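Local coordinates for protein pyroglutamyl-peptidase I (Fervidobacterium islandicum, PDB 6LTQ) that probably removes pyroglutamate from the amino terminus of peptides, as a cysteine peptidase from a thermophilic keratin-degrading bacterium, at residues D[67-70]-D[74-77]. Numbering follows the deposited sequence.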
loop_
_atom_site.group_PDB
_atom_site.type_symbol
_atom_site.label_atom_id
_atom_site.label_comp_id
_atom_site.label_asym_id
_atom_site.label_seq_id
_atom_site.Cartn_x
_atom_site.Cartn_y
_atom_site.Cartn_z
ATOM N N GLU D 67 0.499 26.251 -24.992
ATOM C CA GLU D 67 -0.208 26.795 -26.146
ATOM C C GLU D 67 0.727 27.648 -26.990
ATOM O O GLU D 67 0.705 27.571 -28.224
ATOM C CB GLU D 67 -1.420 27.616 -25.697
ATOM C CG GLU D 67 -2.215 28.248 -26.846
ATOM C CD GLU D 67 -2.687 27.237 -27.882
ATOM O OE1 GLU D 67 -2.857 26.049 -27.543
ATOM O OE2 GLU D 67 -2.896 27.632 -29.046
ATOM N N GLU D 68 1.591 28.428 -26.330
ATOM C CA GLU D 68 2.532 29.280 -27.048
ATOM C C GLU D 68 3.447 28.438 -27.920
ATOM O O GLU D 68 3.731 28.803 -29.067
ATOM C CB GLU D 68 3.345 30.096 -26.032
ATOM C CG GLU D 68 4.485 30.957 -26.580
ATOM C CD GLU D 68 5.345 31.599 -25.469
ATOM O OE1 GLU D 68 5.772 30.891 -24.521
ATOM O OE2 GLU D 68 5.589 32.824 -25.540
ATOM N N TYR D 69 3.851 27.265 -27.423
ATOM C CA TYR D 69 4.671 26.378 -28.241
ATOM C C TYR D 69 3.851 25.759 -29.353
ATOM O O TYR D 69 4.331 25.635 -30.486
ATOM C CB TYR D 69 5.324 25.275 -27.409
ATOM C CG TYR D 69 6.514 24.671 -28.125
ATOM C CD1 TYR D 69 6.354 23.684 -29.097
ATOM C CD2 TYR D 69 7.799 25.125 -27.856
ATOM C CE1 TYR D 69 7.456 23.150 -29.769
ATOM C CE2 TYR D 69 8.897 24.605 -28.519
ATOM C CZ TYR D 69 8.727 23.621 -29.474
ATOM O OH TYR D 69 9.840 23.112 -30.126
ATOM N N TYR D 70 2.615 25.348 -29.053
ATOM C CA TYR D 70 1.775 24.803 -30.114
ATOM C C TYR D 70 1.540 25.839 -31.208
ATOM O O TYR D 70 1.471 25.472 -32.392
ATOM C CB TYR D 70 0.429 24.301 -29.566
ATOM C CG TYR D 70 0.411 22.892 -28.993
ATOM C CD1 TYR D 70 1.048 21.824 -29.633
ATOM C CD2 TYR D 70 -0.264 22.638 -27.810
ATOM C CE1 TYR D 70 1.019 20.537 -29.088
ATOM C CE2 TYR D 70 -0.300 21.361 -27.260
ATOM C CZ TYR D 70 0.338 20.317 -27.897
ATOM O OH TYR D 70 0.286 19.059 -27.325
ATOM N N ASN D 74 4.888 23.118 -35.345
ATOM C CA ASN D 74 3.960 22.069 -35.760
ATOM C C ASN D 74 4.342 20.757 -35.083
ATOM O O ASN D 74 5.476 20.291 -35.231
ATOM C CB ASN D 74 3.949 21.883 -37.276
ATOM C CG ASN D 74 2.779 21.018 -37.742
ATOM O OD1 ASN D 74 1.866 20.730 -36.968
ATOM N ND2 ASN D 74 2.805 20.602 -39.008
ATOM N N ILE D 75 3.387 20.156 -34.368
ATOM C CA ILE D 75 3.620 18.970 -33.543
ATOM C C ILE D 75 2.630 17.887 -33.945
ATOM O O ILE D 75 1.417 18.125 -33.946
ATOM C CB ILE D 75 3.456 19.281 -32.040
ATOM C CG1 ILE D 75 4.441 20.355 -31.571
ATOM C CG2 ILE D 75 3.551 17.992 -31.199
ATOM C CD1 ILE D 75 5.910 20.025 -31.845
ATOM N N ASP D 76 3.135 16.694 -34.260
ATOM C CA ASP D 76 2.263 15.547 -34.508
ATOM C C ASP D 76 1.870 14.769 -33.241
ATOM O O ASP D 76 0.724 14.307 -33.133
ATOM C CB ASP D 76 2.918 14.572 -35.470
ATOM C CG ASP D 76 3.228 15.206 -36.807
ATOM O OD1 ASP D 76 4.308 14.909 -37.365
ATOM O OD2 ASP D 76 2.401 16.020 -37.282
ATOM N N ILE D 77 2.810 14.513 -32.324
ATOM C CA ILE D 77 2.541 13.717 -31.121
ATOM C C ILE D 77 3.127 14.432 -29.923
ATOM O O ILE D 77 4.316 14.776 -29.915
ATOM C CB ILE D 77 3.135 12.302 -31.202
ATOM C CG1 ILE D 77 2.911 11.698 -32.581
ATOM C CG2 ILE D 77 2.541 11.408 -30.095
ATOM C CD1 ILE D 77 3.801 10.524 -32.847
#
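Tyr69 and Tyr70, the two rings that meet Ile75, send their hydroxyls to partners elsewhere in the fold: Tyr70 OH hydrogen-bonds to Ser163 OG and Tyr69 OH to His51 ND1. What passes between 67-70 and 74-77 themselves is purely apolar. The CB of Ile75 points toward 67-70, and its side chain meets both rings, with the CD1 methyl at Tyr69 and CB, CG1 and CG2 at Tyr70. That terminal methyl lies at the edge of the Tyr69 ring, close to the ring plane and 4.1 Å from Tyr69 CE1. The Tyr70 ring also presents an edge, this time to the root of the isoleucine: Tyr70 CE1 is 4.0 Å from Ile75 CB and 4.2 Å from Ile75 CG2, while Ile75 CG1 faces Tyr70 CD1. Chi2 of Ile75 (-56°) bends CD1 away from the fully extended chain and brings it to Tyr69. Both tyrosines run roughly perpendicular to the isoleucine, and their own ring planes stand about 72° apart.

Topologically this is the return leg of a beta-alpha-beta crossover: strand 48-55 leads to helix 59-72, which hands the chain to strand 77-83, with parallel strand 15-22 between the two. Leu18 of that intervening strand touches both Tyr69 and Ile75, and Ser16 OG hydrogen-bonds to Asn74 O and Asp76 N beside the isoleucine. Ring edges and aliphatic carbons at van der Waals distance, burying 148 Å² in all, pack without directional bonds. Such a contact sets no fixed orientation by itself, whereas the hydroxyl bonds to His51 and Ser163 help to fix how the two rings are placed against Ile75.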